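Local coordinates for uncharacterized protein (Bacillus thuringiensis serovar kurstaki, PDB 4XHO) that binds ATP with magnesium and is probably an actin-like ATPase of the ParM type, whose filaments would move plasmid DNA apart, at residues K23-N28 against S399-S404. The protein carries 2 engineered substitutions. Residues are numbered along the deposited sequence; the frame is centred on the assembly and turned at random.
With ATP (adenosine-5'-triphosphate), chain B.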
loop_
_atom_site.group_PDB
_atom_site.type_symbol
_atom_site.label_atom_id
_atom_site.label_comp_id
_atom_site.label_asym_id
_atom_site.label_seq_id
_atom_site.Cartn_x
_atom_site.Cartn_y
_atom_site.Cartn_z
ATOM N N LYS A 23 -0.613 -3.008 -3.039
ATOM C CA LYS A 23 -1.547 -1.892 -3.165
ATOM C C LYS A 23 -1.877 -1.543 -4.617
ATOM O O LYS A 23 -1.008 -1.572 -5.500
ATOM C CB LYS A 23 -0.996 -0.674 -2.466
ATOM C CG LYS A 23 -0.541 -0.944 -1.043
ATOM C CD LYS A 23 -0.585 0.331 -0.225
ATOM C CE LYS A 23 0.760 0.628 0.358
ATOM N NZ LYS A 23 0.747 1.956 0.990
ATOM N N ILE A 24 -3.142 -1.208 -4.850
ATOM C CA ILE A 24 -3.613 -0.773 -6.161
ATOM C C ILE A 24 -4.454 0.508 -6.072
ATOM O O ILE A 24 -5.302 0.650 -5.183
ATOM C CB ILE A 24 -4.429 -1.887 -6.835
ATOM C CG1 ILE A 24 -4.877 -1.468 -8.235
ATOM C CG2 ILE A 24 -5.620 -2.252 -5.992
ATOM C CD1 ILE A 24 -5.663 -2.559 -8.969
ATOM N N SER A 25 -4.179 1.458 -6.961
ATOM C CA SER A 25 -5.078 2.603 -7.185
ATOM C C SER A 25 -5.530 2.532 -8.639
ATOM O O SER A 25 -4.705 2.345 -9.524
ATOM C CB SER A 25 -4.389 3.939 -6.894
ATOM O OG SER A 25 -3.971 4.023 -5.539
ATOM N N PHE A 26 -6.832 2.646 -8.881
ATOM C CA PHE A 26 -7.388 2.517 -10.229
ATOM C C PHE A 26 -8.556 3.485 -10.426
ATOM O O PHE A 26 -9.154 3.951 -9.455
ATOM C CB PHE A 26 -7.865 1.077 -10.485
ATOM C CG PHE A 26 -9.020 0.664 -9.604
ATOM C CD1 PHE A 26 -8.804 0.272 -8.285
ATOM C CD2 PHE A 26 -10.315 0.704 -10.074
ATOM C CE1 PHE A 26 -9.862 -0.081 -7.465
ATOM C CE2 PHE A 26 -11.379 0.356 -9.261
ATOM C CZ PHE A 26 -11.153 -0.033 -7.951
ATOM N N LEU A 27 -8.896 3.762 -11.681
ATOM C CA LEU A 27 -10.088 4.535 -11.999
ATOM C C LEU A 27 -11.340 3.687 -11.976
ATOM O O LEU A 27 -11.463 2.744 -12.757
ATOM C CB LEU A 27 -9.971 5.161 -13.374
ATOM C CG LEU A 27 -8.930 6.252 -13.523
ATOM C CD1 LEU A 27 -9.097 6.844 -14.892
ATOM C CD2 LEU A 27 -9.144 7.288 -12.454
ATOM N N ASN A 28 -12.286 4.016 -11.110
ATOM C CA ASN A 28 -13.573 3.341 -11.173
ATOM C C ASN A 28 -14.428 3.878 -12.322
ATOM O O ASN A 28 -13.964 4.675 -13.131
ATOM C CB ASN A 28 -14.320 3.459 -9.837
ATOM C CG ASN A 28 -14.494 4.896 -9.378
ATOM O OD1 ASN A 28 -14.606 5.818 -10.190
ATOM N ND2 ASN A 28 -14.517 5.091 -8.064
ATOM N N SER A 399 -2.634 9.347 1.967
ATOM C CA SER A 399 -1.185 9.307 2.093
ATOM C C SER A 399 -0.595 7.912 1.925
ATOM O O SER A 399 0.454 7.753 1.318
ATOM C CB SER A 399 -0.768 9.879 3.437
ATOM O OG SER A 399 0.627 10.051 3.491
ATOM N N ALA A 400 -1.268 6.899 2.453
ATOM C CA ALA A 400 -0.776 5.525 2.307
ATOM C C ALA A 400 -0.718 5.059 0.841
ATOM O O ALA A 400 0.184 4.307 0.468
ATOM C CB ALA A 400 -1.623 4.567 3.129
ATOM N N TYR A 401 -1.649 5.536 0.013
ATOM C CA TYR A 401 -1.699 5.135 -1.384
ATOM C C TYR A 401 -0.934 6.070 -2.305
ATOM O O TYR A 401 -1.107 6.020 -3.512
ATOM C CB TYR A 401 -3.145 5.009 -1.837
ATOM C CG TYR A 401 -3.758 3.795 -1.211
ATOM C CD1 TYR A 401 -3.509 2.543 -1.745
ATOM C CD2 TYR A 401 -4.484 3.873 -0.037
ATOM C CE1 TYR A 401 -4.004 1.417 -1.169
ATOM C CE2 TYR A 401 -4.981 2.731 0.560
ATOM C CZ TYR A 401 -4.743 1.507 -0.019
ATOM O OH TYR A 401 -5.227 0.337 0.527
ATOM N N PHE A 402 -0.056 6.888 -1.739
ATOM C CA PHE A 402 0.658 7.895 -2.516
ATOM C C PHE A 402 1.390 7.330 -3.729
ATOM O O PHE A 402 1.177 7.764 -4.862
ATOM C CB PHE A 402 1.655 8.617 -1.622
ATOM C CG PHE A 402 2.399 9.692 -2.320
ATOM C CD1 PHE A 402 1.881 10.970 -2.394
ATOM C CD2 PHE A 402 3.618 9.430 -2.918
ATOM C CE1 PHE A 402 2.572 11.968 -3.048
ATOM C CE2 PHE A 402 4.305 10.421 -3.572
ATOM C CZ PHE A 402 3.775 11.694 -3.637
ATOM N N THR A 403 2.269 6.369 -3.495
ATOM C CA THR A 403 2.971 5.722 -4.593
ATOM C C THR A 403 2.035 5.044 -5.639
ATOM O O THR A 403 2.278 5.157 -6.842
ATOM C CB THR A 403 3.949 4.681 -4.048
ATOM O OG1 THR A 403 4.883 5.342 -3.197
ATOM C CG2 THR A 403 4.692 3.978 -5.188
ATOM N N SER A 404 0.993 4.331 -5.208
ATOM C CA SER A 404 0.134 3.686 -6.200
ATOM C C SER A 404 -0.575 4.786 -6.975
ATOM O O SER A 404 -0.644 4.744 -8.213
ATOM C CB SER A 404 -0.866 2.701 -5.574
ATOM O OG SER A 404 -1.559 3.253 -4.466
HETATM P PG ATP B . 5.874 -1.168 3.283
HETATM O O1G ATP B . 6.594 -1.907 4.388
HETATM O O2G ATP B . 5.383 -2.036 2.139
HETATM O O3G ATP B . 6.546 0.129 2.866
HETATM P PB ATP B . 3.108 -0.396 3.304
HETATM O O1B ATP B . 2.295 -1.663 3.293
HETATM O O2B ATP B . 3.317 0.444 2.062
HETATM O O3B ATP B . 4.534 -0.653 3.996
HETATM P PA ATP B . 1.597 1.713 4.450
HETATM O O1A ATP B . 0.374 1.343 3.632
HETATM O O2A ATP B . 2.484 2.840 4.011
HETATM O O3A ATP B . 2.563 0.444 4.571
HETATM O "O5'" ATP B . 1.198 1.950 5.984
HETATM C "C5'" ATP B . 2.219 2.108 6.963
HETATM C "C4'" ATP B . 1.560 2.162 8.334
HETATM O "O4'" ATP B . 0.553 3.184 8.399
HETATM C "C3'" ATP B . 0.871 0.837 8.603
HETATM O "O3'" ATP B . 1.151 0.447 9.947
HETATM C "C2'" ATP B . -0.601 1.151 8.411
HETATM O "O2'" ATP B . -1.431 0.242 9.132
HETATM C "C1'" ATP B . -0.657 2.593 8.886
HETATM N N9 ATP B . -1.817 3.358 8.390
HETATM C C8 ATP B . -2.286 3.379 7.134
HETATM N N7 ATP B . -3.360 4.207 7.020
HETATM C C5 ATP B . -3.595 4.720 8.235
HETATM C C6 ATP B . -4.579 5.661 8.813
HETATM N N6 ATP B . -5.542 6.212 8.045
HETATM N N1 ATP B . -4.480 5.941 10.123
HETATM C C2 ATP B . -3.520 5.387 10.891
HETATM N N3 ATP B . -2.588 4.531 10.441
HETATM C C4 ATP B . -2.577 4.160 9.138
#
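Lys23 and Ser25, on the second strand of the N-terminal β-hairpin of what is probably an actin-like nucleotide-binding domain, face the turn that leads into the C-terminal helix 402-415 and meet Ala400, Tyr401 and Ser404. The ammonium group of Lys23 joins protein to nucleotide: NZ donates to Ala400 O (2.5 Å) and to ATP O1A on the α-phosphate (2.7 Å). A magnesium ion lies about 5 Å from the lysine side chain. With CG anti to the carbonyl carbon, a bend at chi3 (-123°) turns the amine towards both oxygens. The positive charge probably offsets part of the charge of the phosphates. On its way the aliphatic chain runs obliquely past the Tyr401 ring, with Lys23 CD 3.7 Å from Tyr401 CE1 and Lys23 CB touching the same ring carbon.

Farther along the strand the contact is polar. Ser25 OG and Ser404 OG are hydrogen-bonded at 2.7 Å, and Ser25 OG also bonds to Ser35 on the adjoining strand 33-45. Ser404 OG in turn donates to Tyr401 O (3.0 Å), approaching at 112° to the C=O bond and 33° out of the carbonyl plane, which ties the first helical turn back to its N-cap residue. The same hydroxyl lies in the plane of the Tyr401 ring, at its edge. The type I turn from Ser399 to Phe402 presents Ala400 O to the lysine. Sheet, nucleotide and returning C-terminal helix are thus joined at a buried junction, an arrangement consistent with the phosphate-binding hairpin of the actin/ParM fold.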